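PDB 6NBO: N-isopropylammelide isopropylaminohydrolase from Burkholderia multivorans ATCC 17616, which is a zinc-containing member of the amidohydrolase family, built around a TIM barrel with zinc sites at the C-terminal ends of the barrel strands. Local coordinates for residues R124-V129 against T247-F252; R136-V141 against L178-D183; L142-T147 against V152-V157. One frame throughout, in Å; residues are numbered along the deposited sequence.

The three contacts run from the inside of the TIM barrel to its outer layer, and along the chain they are nested: contact 3 lies within the loop closed by contact 2, and contact 2 within that closed by contact 1. Contact 1 crosses the interior from strand 120-128 to strand 246-250, beside the zinc ions. Contacts 2 and 3 share helix 136-147 and have centres 9 Å apart; each lies about 15 to 16 Å, centre to centre, from contact 1. Strands 120-128 and 153-159 are neighbours, joined directly by the bond from Val157 N to Thr125 O, so the metal-bearing interior and the helix packing outside are two faces of the same wall.

Contact 1 (R124-V129 against T247-F252); sequences RTHVDV and TISHAF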
loop_
_atom_site.group_PDB
_atom_site.type_symbol
_atom_site.label_atom_id
_atom_site.label_comp_id
_atom_site.label_asym_id
_atom_site.label_seq_id
_atom_site.Cartn_x
_atom_site.Cartn_y
_atom_site.Cartn_z
ATOM N N ARG A 124 -3.159 1.419 -1.864
ATOM C CA ARG A 124 -2.601 1.419 -3.213
ATOM C C ARG A 124 -2.682 0.005 -3.770
ATOM O O ARG A 124 -2.073 -0.923 -3.223
ATOM C CB ARG A 124 -1.148 1.907 -3.242
ATOM C CG ARG A 124 -0.528 1.795 -4.658
ATOM C CD ARG A 124 0.888 2.400 -4.737
ATOM N NE ARG A 124 0.852 3.854 -4.659
ATOM C CZ ARG A 124 1.898 4.641 -4.865
ATOM N NH1 ARG A 124 3.075 4.114 -5.191
ATOM N NH2 ARG A 124 1.761 5.960 -4.750
ATOM N N THR A 125 -3.431 -0.164 -4.849
ATOM C CA THR A 125 -3.569 -1.472 -5.463
ATOM C C THR A 125 -3.068 -1.420 -6.893
ATOM O O THR A 125 -3.287 -0.445 -7.618
ATOM C CB THR A 125 -5.016 -1.992 -5.455
ATOM O OG1 THR A 125 -5.039 -3.326 -5.990
ATOM C CG2 THR A 125 -5.940 -1.098 -6.299
ATOM N N HIS A 126 -2.362 -2.464 -7.273
ATOM C CA HIS A 126 -2.086 -2.718 -8.670
ATOM C C HIS A 126 -3.275 -3.466 -9.251
ATOM O O HIS A 126 -3.992 -4.169 -8.537
ATOM C CB HIS A 126 -0.783 -3.510 -8.797
ATOM C CG HIS A 126 0.392 -2.781 -8.206
ATOM N ND1 HIS A 126 1.417 -2.273 -8.972
ATOM C CD2 HIS A 126 0.676 -2.437 -6.926
ATOM C CE1 HIS A 126 2.285 -1.648 -8.194
ATOM N NE2 HIS A 126 1.861 -1.736 -6.945
ATOM N N VAL A 127 -3.531 -3.246 -10.535
ATOM C CA VAL A 127 -4.624 -3.915 -11.237
ATOM C C VAL A 127 -4.077 -4.377 -12.576
ATOM O O VAL A 127 -3.442 -3.594 -13.284
ATOM C CB VAL A 127 -5.838 -2.990 -11.446
ATOM C CG1 VAL A 127 -6.922 -3.719 -12.237
ATOM C CG2 VAL A 127 -6.381 -2.505 -10.102
ATOM N N ASP A 128 -4.316 -5.636 -12.924
ATOM C CA ASP A 128 -3.753 -6.165 -14.162
ATOM C C ASP A 128 -4.393 -5.471 -15.355
ATOM O O ASP A 128 -5.619 -5.380 -15.446
ATOM C CB ASP A 128 -3.973 -7.671 -14.251
ATOM C CG ASP A 128 -3.167 -8.445 -13.219
ATOM O OD1 ASP A 128 -2.341 -7.846 -12.508
ATOM O OD2 ASP A 128 -3.364 -9.667 -13.123
ATOM N N VAL A 129 -3.564 -4.964 -16.260
ATOM C CA VAL A 129 -4.022 -4.343 -17.499
ATOM C C VAL A 129 -3.213 -4.997 -18.612
ATOM O O VAL A 129 -1.990 -4.843 -18.660
ATOM C CB VAL A 129 -3.832 -2.818 -17.495
ATOM C CG1 VAL A 129 -4.153 -2.209 -18.874
ATOM C CG2 VAL A 129 -4.691 -2.167 -16.416
ATOM N N THR A 247 8.028 4.924 -7.532
ATOM C CA THR A 247 8.111 3.959 -6.449
ATOM C C THR A 247 8.684 2.672 -7.023
ATOM O O THR A 247 8.336 2.275 -8.147
ATOM C CB THR A 247 6.708 3.712 -5.845
ATOM O OG1 THR A 247 6.191 4.948 -5.342
ATOM C CG2 THR A 247 6.725 2.671 -4.725
ATOM N N ILE A 248 9.578 2.035 -6.273
ATOM C CA ILE A 248 10.111 0.721 -6.629
ATOM C C ILE A 248 9.501 -0.300 -5.688
ATOM O O ILE A 248 9.709 -0.228 -4.471
ATOM C CB ILE A 248 11.644 0.666 -6.523
ATOM C CG1 ILE A 248 12.272 1.885 -7.200
ATOM C CG2 ILE A 248 12.144 -0.659 -7.133
ATOM C CD1 ILE A 248 12.048 1.931 -8.693
ATOM N N SER A 249 8.772 -1.272 -6.238
ATOM C CA SER A 249 8.192 -2.323 -5.410
ATOM C C SER A 249 9.100 -3.547 -5.387
ATOM O O SER A 249 9.650 -3.942 -6.420
ATOM C CB SER A 249 6.805 -2.715 -5.919
ATOM O OG SER A 249 5.835 -1.721 -5.582
ATOM N N HIS A 250 9.220 -4.149 -4.196
ATOM C CA HIS A 250 9.963 -5.372 -3.893
ATOM C C HIS A 250 11.458 -5.079 -3.790
ATOM O O HIS A 250 12.013 -5.088 -2.685
ATOM C CB HIS A 250 9.646 -6.463 -4.918
ATOM C CG HIS A 250 8.182 -6.766 -5.015
ATOM N ND1 HIS A 250 7.381 -6.905 -3.899
ATOM C CD2 HIS A 250 7.365 -6.909 -6.085
ATOM C CE1 HIS A 250 6.138 -7.145 -4.279
ATOM N NE2 HIS A 250 6.100 -7.158 -5.600
ATOM N N ALA A 251 12.115 -4.796 -4.915
ATOM C CA ALA A 251 13.503 -4.333 -4.905
ATOM C C ALA A 251 14.425 -5.325 -4.202
ATOM O O ALA A 251 15.334 -4.931 -3.467
ATOM C CB ALA A 251 13.614 -2.948 -4.267
ATOM N N PHE A 252 14.189 -6.624 -4.442
ATOM C CA PHE A 252 14.976 -7.679 -3.807
ATOM C C PHE A 252 16.475 -7.495 -4.019
ATOM O O PHE A 252 17.272 -7.895 -3.160
ATOM C CB PHE A 252 14.565 -9.053 -4.346
ATOM C CG PHE A 252 13.102 -9.353 -4.216
ATOM C CD1 PHE A 252 12.386 -8.943 -3.104
ATOM C CD2 PHE A 252 12.445 -10.056 -5.209
ATOM C CE1 PHE A 252 11.032 -9.227 -2.990
ATOM C CE2 PHE A 252 11.099 -10.345 -5.104
ATOM C CZ PHE A 252 10.389 -9.934 -3.992
HETATM O O HOH W 1 2.845 -0.555 -4.547
#
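Arg124 NH1 has two partners: it donates to Thr247 OG1 at 3.2 Å, with an N-H...O angle of 148°, and it forms a salt bridge with Asp216. The hydroxyl lies at the edge of the guanidinium, close to its plane, and the two side chains meet from opposite directions. The arginine chain first runs out with CG anti to the backbone N, then bends at chi3 (-72°), which turns NH1 to Thr247 while NE binds Gln155. Next along the strands, His126 NE2 and Ser249 OG stay 4.2 Å apart, too far for a direct bond. Water 1 sits at the edge of the imidazole, 2.8 Å from His126 NE2, and gives a weak bond of 3.4 Å to Ser249 OG. That hydroxyl is also bonded to Asp216 and to ND1 of His65, a zinc ligand. The His126 ring meets those of His218, edge-to-face, and His65, and its side chain is about 5 Å from a zinc ion. His250, beside Ser249, binds zinc together with Asp304. The contact is thus a polar, second-shell network across the barrel interior, in which Ser249, itself tied to Asp216, would help orient the zinc ligand His65.

Contact 2 (R136-V141 against L178-D183); sequences RHLHRV and LAAGAD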
loop_
_atom_site.group_PDB
_atom_site.type_symbol
_atom_site.label_atom_id
_atom_site.label_comp_id
_atom_site.label_asym_id
_atom_site.label_seq_id
_atom_site.Cartn_x
_atom_site.Cartn_y
_atom_site.Cartn_z
ATOM N N ARG A 136 -10.906 -4.700 -18.361
ATOM C CA ARG A 136 -12.002 -5.273 -17.580
ATOM C C ARG A 136 -11.691 -5.279 -16.088
ATOM O O ARG A 136 -12.557 -4.948 -15.269
ATOM C CB ARG A 136 -12.342 -6.686 -18.056
ATOM C CG ARG A 136 -13.342 -7.350 -17.114
ATOM C CD ARG A 136 -14.138 -8.445 -17.767
ATOM N NE ARG A 136 -13.349 -9.292 -18.652
ATOM C CZ ARG A 136 -12.478 -10.212 -18.245
ATOM N NH1 ARG A 136 -11.834 -10.950 -19.144
ATOM N NH2 ARG A 136 -12.240 -10.386 -16.949
ATOM N N HIS A 137 -10.471 -5.676 -15.706
ATOM C CA HIS A 137 -10.127 -5.662 -14.286
ATOM C C HIS A 137 -10.112 -4.240 -13.746
ATOM O O HIS A 137 -10.574 -3.987 -12.626
ATOM C CB HIS A 137 -8.765 -6.321 -14.046
ATOM C CG HIS A 137 -8.633 -7.694 -14.632
ATOM N ND1 HIS A 137 -9.530 -8.709 -14.374
ATOM C CD2 HIS A 137 -7.698 -8.221 -15.459
ATOM C CE1 HIS A 137 -9.157 -9.799 -15.022
ATOM N NE2 HIS A 137 -8.048 -9.530 -15.687
ATOM N N LEU A 138 -9.561 -3.301 -14.517
ATOM C CA LEU A 138 -9.574 -1.900 -14.109
ATOM C C LEU A 138 -10.995 -1.410 -13.852
ATOM O O LEU A 138 -11.271 -0.793 -12.815
ATOM C CB LEU A 138 -8.896 -1.044 -15.178
ATOM C CG LEU A 138 -8.919 0.448 -14.864
ATOM C CD1 LEU A 138 -8.158 0.712 -13.554
ATOM C CD2 LEU A 138 -8.328 1.249 -16.032
ATOM N N HIS A 139 -11.911 -1.668 -14.787
ATOM C CA HIS A 139 -13.288 -1.204 -14.615
ATOM C C HIS A 139 -13.922 -1.779 -13.352
ATOM O O HIS A 139 -14.674 -1.085 -12.660
ATOM C CB HIS A 139 -14.133 -1.557 -15.845
ATOM C CG HIS A 139 -13.821 -0.723 -17.054
ATOM N ND1 HIS A 139 -13.644 0.643 -16.994
ATOM C CD2 HIS A 139 -13.652 -1.065 -18.355
ATOM C CE1 HIS A 139 -13.368 1.106 -18.201
ATOM N NE2 HIS A 139 -13.370 0.091 -19.044
ATOM N N ARG A 140 -13.637 -3.048 -13.032
ATOM C CA ARG A 140 -14.206 -3.635 -11.817
ATOM C C ARG A 140 -13.654 -2.970 -10.560
ATOM O O ARG A 140 -14.403 -2.701 -9.612
ATOM C CB ARG A 140 -13.951 -5.144 -11.780
ATOM C CG ARG A 140 -14.558 -5.933 -12.956
ATOM C CD ARG A 140 -16.088 -5.917 -12.970
ATOM N NE ARG A 140 -16.653 -4.632 -13.380
ATOM C CZ ARG A 140 -16.896 -4.274 -14.639
ATOM N NH1 ARG A 140 -17.409 -3.074 -14.895
ATOM N NH2 ARG A 140 -16.627 -5.106 -15.639
ATOM N N VAL A 141 -12.348 -2.705 -10.525
ATOM C CA VAL A 141 -11.781 -2.031 -9.360
ATOM C C VAL A 141 -12.244 -0.581 -9.296
ATOM O O VAL A 141 -12.476 -0.049 -8.200
ATOM C CB VAL A 141 -10.244 -2.149 -9.379
ATOM C CG1 VAL A 141 -9.630 -1.367 -8.211
ATOM C CG2 VAL A 141 -9.847 -3.625 -9.303
ATOM N N LEU A 178 -4.749 4.819 -17.888
ATOM C CA LEU A 178 -4.559 6.103 -17.216
ATOM C C LEU A 178 -5.697 7.059 -17.542
ATOM O O LEU A 178 -6.244 7.716 -16.648
ATOM C CB LEU A 178 -3.217 6.713 -17.617
ATOM C CG LEU A 178 -1.990 5.866 -17.290
ATOM C CD1 LEU A 178 -0.722 6.593 -17.711
ATOM C CD2 LEU A 178 -1.943 5.514 -15.813
ATOM N N ALA A 179 -6.083 7.134 -18.815
ATOM C CA ALA A 179 -7.199 7.994 -19.193
ATOM C C ALA A 179 -8.486 7.582 -18.497
ATOM O O ALA A 179 -9.329 8.435 -18.197
ATOM C CB ALA A 179 -7.392 7.968 -20.706
ATOM N N ALA A 180 -8.663 6.291 -18.237
ATOM C CA ALA A 180 -9.915 5.814 -17.665
ATOM C C ALA A 180 -9.971 5.950 -16.152
ATOM O O ALA A 180 -11.036 5.724 -15.572
ATOM C CB ALA A 180 -10.148 4.347 -18.039
ATOM N N GLY A 181 -8.866 6.281 -15.493
ATOM C CA GLY A 181 -8.947 6.478 -14.064
ATOM C C GLY A 181 -7.838 5.852 -13.247
ATOM O O GLY A 181 -7.741 6.122 -12.047
ATOM N N ALA A 182 -7.000 5.010 -13.856
ATOM C CA ALA A 182 -5.827 4.540 -13.135
ATOM C C ALA A 182 -4.962 5.743 -12.776
ATOM O O ALA A 182 -4.799 6.670 -13.576
ATOM C CB ALA A 182 -5.032 3.527 -13.968
ATOM N N ASP A 183 -4.438 5.746 -11.550
ATOM C CA ASP A 183 -3.675 6.896 -11.071
ATOM C C ASP A 183 -2.216 6.839 -11.498
ATOM O O ASP A 183 -1.611 7.880 -11.792
ATOM C CB ASP A 183 -3.762 6.969 -9.557
ATOM C CG ASP A 183 -5.179 7.016 -9.101
ATOM O OD1 ASP A 183 -5.832 8.015 -9.413
ATOM O OD2 ASP A 183 -5.659 6.018 -8.541
#
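Leu138 reaches out from helix 136-147 and straddles the end of helix 170-180, one methyl to each of two alanines. Its CD2 meets Ala180 CB at 4.1 Å and its CD1 meets Ala182 CB at 4.2 Å, so the fork of the leucine spans the turn between them. With CG anti to the backbone N (chi1 177°), the two methyls are directed to the opposing chain. The two approaches are alike in length; what differs is burial. Leu138 and Ala182 are both buried, and Ile156 of strand 153-159 touches both. Toward solvent the contact thins. Ala180 is partly exposed, and CE1 of the exposed His139 comes only to 4.6 Å from Ala180 CB. The interface is small, 143 Å² in all, purely apolar, with the nearest CA atoms, those of Leu138 and Ala182, 7.5 Å apart. A Schellman motif closes helix 170-180: Gly181 has positive phi (136°), and one of the motif's two bonds runs from Gly181 N to Leu178 O, 3.2 Å. The chain can therefore turn back at once and bring Ala182 CB to the CD1 methyl of Leu138. Leu178 faces away, and its side chain touches Ile207 and Tyr211 of helix 197-211. Helix 136-147, for its part, lays His137 and Val141 on strand 120-128, so the contact bridges successive helices of the barrel's outer layer over strand 153-159.

Contact 3 (L142-T147 against V152-V157); sequences LDTRET and VEIQIV. With EDO (1,2-ethanediol), chain J.
Arg145, a helix residue, turns its guanidinium in toward the strand, and NH1 donates to the backbone carbonyl Ile154 O at 3.1 Å with an N-H...O angle of 156°. This happens inside a beta-alpha-beta unit of the TIM barrel: helix 136-147 returns from strand 120-128 and packs on strand 153-159, nearly antiparallel to it (159° between the segment axes, which approach to 8.7 Å). The carbonyl lies at the guanidinium edge, close to its plane, whereas the donor is tilted from the carbonyl plane. Over one face of the same group rides Ile156 CD1, 3.6 Å from Arg145 NH1 and offset toward the rim. A bend at chi3 (85°) brings the group round to this place, while the aliphatic part slides past Ile154 in the opposite direction, with Arg145 CD 4.0 Å from Ile154 CB. Outside the pair, Asp183 OD2 makes a salt bridge with Arg145 NH1 and also accepts a hydrogen bond from Ile156 N, and Gly181 O binds Arg145 NH2. The guanidinium is therefore held at several points, and its rotation is probably fixed. One turn earlier, Leu142 points its CB away from the strand, yet its CD2 returns to meet Ile156 CD1 at 3.6 Å, the two side chains crossing at about a right angle. Thr144, its hydroxyl bonded to Ser108, touches Ile154 only loosely. Near the carbonyl of Arg145, water 2 joins helix and strand, donating to Arg145 O and to Val152 O at 2.7 Å each, while O1 of 1,2-ethanediol, probably from the crystallisation liquor, gives Val152 O a weak bond of 3.3 Å.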
loop_
_atom_site.group_PDB
_atom_site.type_symbol
_atom_site.label_atom_id
_atom_site.label_comp_id
_atom_site.label_asym_id
_atom_site.label_seq_id
_atom_site.Cartn_x
_atom_site.Cartn_y
_atom_site.Cartn_z
ATOM N N LEU A 142 -12.417 0.082 -10.450
ATOM C CA LEU A 142 -12.975 1.438 -10.428
ATOM C C LEU A 142 -14.386 1.452 -9.848
ATOM O O LEU A 142 -14.756 2.390 -9.129
ATOM C CB LEU A 142 -12.972 2.050 -11.831
ATOM C CG LEU A 142 -11.607 2.403 -12.423
ATOM C CD1 LEU A 142 -11.751 2.717 -13.897
ATOM C CD2 LEU A 142 -10.951 3.575 -11.692
ATOM N N ASP A 143 -15.202 0.436 -10.172
ATOM C CA ASP A 143 -16.519 0.313 -9.546
ATOM C C ASP A 143 -16.387 0.205 -8.036
ATOM O O ASP A 143 -17.115 0.865 -7.282
ATOM C CB ASP A 143 -17.265 -0.923 -10.067
ATOM C CG ASP A 143 -17.705 -0.803 -11.516
ATOM O OD1 ASP A 143 -17.751 0.319 -12.059
ATOM O OD2 ASP A 143 -18.023 -1.859 -12.105
ATOM N N THR A 144 -15.490 -0.672 -7.578
ATOM C CA THR A 144 -15.268 -0.826 -6.145
ATOM C C THR A 144 -14.850 0.494 -5.512
ATOM O O THR A 144 -15.361 0.870 -4.449
ATOM C CB THR A 144 -14.211 -1.901 -5.895
ATOM O OG1 THR A 144 -14.783 -3.190 -6.129
ATOM C CG2 THR A 144 -13.699 -1.831 -4.457
ATOM N N ARG A 145 -13.932 1.221 -6.158
ATOM C CA ARG A 145 -13.488 2.508 -5.625
ATOM C C ARG A 145 -14.651 3.495 -5.501
ATOM O O ARG A 145 -14.767 4.201 -4.494
ATOM C CB ARG A 145 -12.384 3.080 -6.507
ATOM C CG ARG A 145 -11.921 4.475 -6.110
ATOM C CD ARG A 145 -10.570 4.800 -6.738
ATOM N NE ARG A 145 -10.655 5.330 -8.104
ATOM C CZ ARG A 145 -9.582 5.676 -8.812
ATOM N NH1 ARG A 145 -8.384 5.527 -8.268
ATOM N NH2 ARG A 145 -9.692 6.165 -10.048
ATOM N N GLU A 146 -15.523 3.556 -6.512
ATOM C CA GLU A 146 -16.667 4.455 -6.433
ATOM C C GLU A 146 -17.617 4.059 -5.303
ATOM O O GLU A 146 -18.129 4.924 -4.580
ATOM C CB GLU A 146 -17.405 4.487 -7.772
ATOM C CG GLU A 146 -18.580 5.458 -7.790
ATOM C CD GLU A 146 -18.156 6.902 -7.546
ATOM O OE1 GLU A 146 -17.000 7.254 -7.871
ATOM O OE2 GLU A 146 -18.982 7.685 -7.025
ATOM N N THR A 147 -17.874 2.756 -5.140
ATOM C CA THR A 147 -18.724 2.298 -4.038
ATOM C C THR A 147 -18.173 2.723 -2.680
ATOM O O THR A 147 -18.946 3.039 -1.762
ATOM C CB THR A 147 -18.880 0.774 -4.095
ATOM O OG1 THR A 147 -19.608 0.419 -5.275
ATOM C CG2 THR A 147 -19.637 0.238 -2.875
ATOM N N VAL A 152 -12.826 4.463 1.818
ATOM C CA VAL A 152 -11.460 4.017 1.566
ATOM C C VAL A 152 -10.957 4.809 0.375
ATOM O O VAL A 152 -11.602 4.816 -0.679
ATOM C CB VAL A 152 -11.383 2.509 1.254
ATOM C CG1 VAL A 152 -9.914 2.064 1.073
ATOM C CG2 VAL A 152 -12.096 1.680 2.322
ATOM N N GLU A 153 -9.808 5.456 0.524
ATOM C CA GLU A 153 -9.156 6.087 -0.611
ATOM C C GLU A 153 -8.258 5.063 -1.298
ATOM O O GLU A 153 -7.433 4.406 -0.650
ATOM C CB GLU A 153 -8.339 7.296 -0.167
ATOM C CG GLU A 153 -7.625 7.958 -1.316
ATOM C CD GLU A 153 -6.706 9.079 -0.870
ATOM O OE1 GLU A 153 -6.600 9.341 0.350
ATOM O OE2 GLU A 153 -6.089 9.698 -1.751
ATOM N N ILE A 154 -8.415 4.917 -2.605
ATOM C CA ILE A 154 -7.750 3.840 -3.326
ATOM C C ILE A 154 -6.977 4.450 -4.486
ATOM O O ILE A 154 -7.575 5.089 -5.358
ATOM C CB ILE A 154 -8.746 2.774 -3.825
ATOM C CG1 ILE A 154 -9.529 2.171 -2.650
ATOM C CG2 ILE A 154 -7.993 1.658 -4.579
ATOM C CD1 ILE A 154 -10.571 1.092 -3.080
ATOM N N GLN A 155 -5.650 4.274 -4.477
ATOM C CA GLN A 155 -4.805 4.562 -5.629
ATOM C C GLN A 155 -4.710 3.308 -6.485
ATOM O O GLN A 155 -4.533 2.207 -5.962
ATOM C CB GLN A 155 -3.399 4.998 -5.192
ATOM C CG GLN A 155 -3.355 6.324 -4.434
ATOM C CD GLN A 155 -1.960 6.639 -3.907
ATOM O OE1 GLN A 155 -1.057 5.801 -3.946
ATOM N NE2 GLN A 155 -1.786 7.850 -3.410
ATOM N N ILE A 156 -4.823 3.469 -7.802
ATOM C CA ILE A 156 -4.797 2.332 -8.727
ATOM C C ILE A 156 -3.567 2.442 -9.627
ATOM O O ILE A 156 -3.385 3.460 -10.309
ATOM C CB ILE A 156 -6.080 2.271 -9.574
ATOM C CG1 ILE A 156 -7.293 1.928 -8.686
ATOM C CG2 ILE A 156 -5.908 1.254 -10.701
ATOM C CD1 ILE A 156 -8.644 2.151 -9.380
ATOM N N VAL A 157 -2.749 1.387 -9.651
ATOM C CA VAL A 157 -1.600 1.275 -10.542
ATOM C C VAL A 157 -1.981 0.354 -11.697
ATOM O O VAL A 157 -2.314 -0.815 -11.476
ATOM C CB VAL A 157 -0.368 0.714 -9.812
ATOM C CG1 VAL A 157 0.857 0.789 -10.734
ATOM C CG2 VAL A 157 -0.113 1.457 -8.509
HETATM C C1 EDO J . -11.678 8.956 -0.800
HETATM O O1 EDO J . -12.704 7.968 -0.947
HETATM C C2 EDO J . -11.787 9.608 0.573
HETATM O O2 EDO J . -12.137 8.600 1.528
HETATM O O HOH W 2 -12.969 5.452 -2.939
#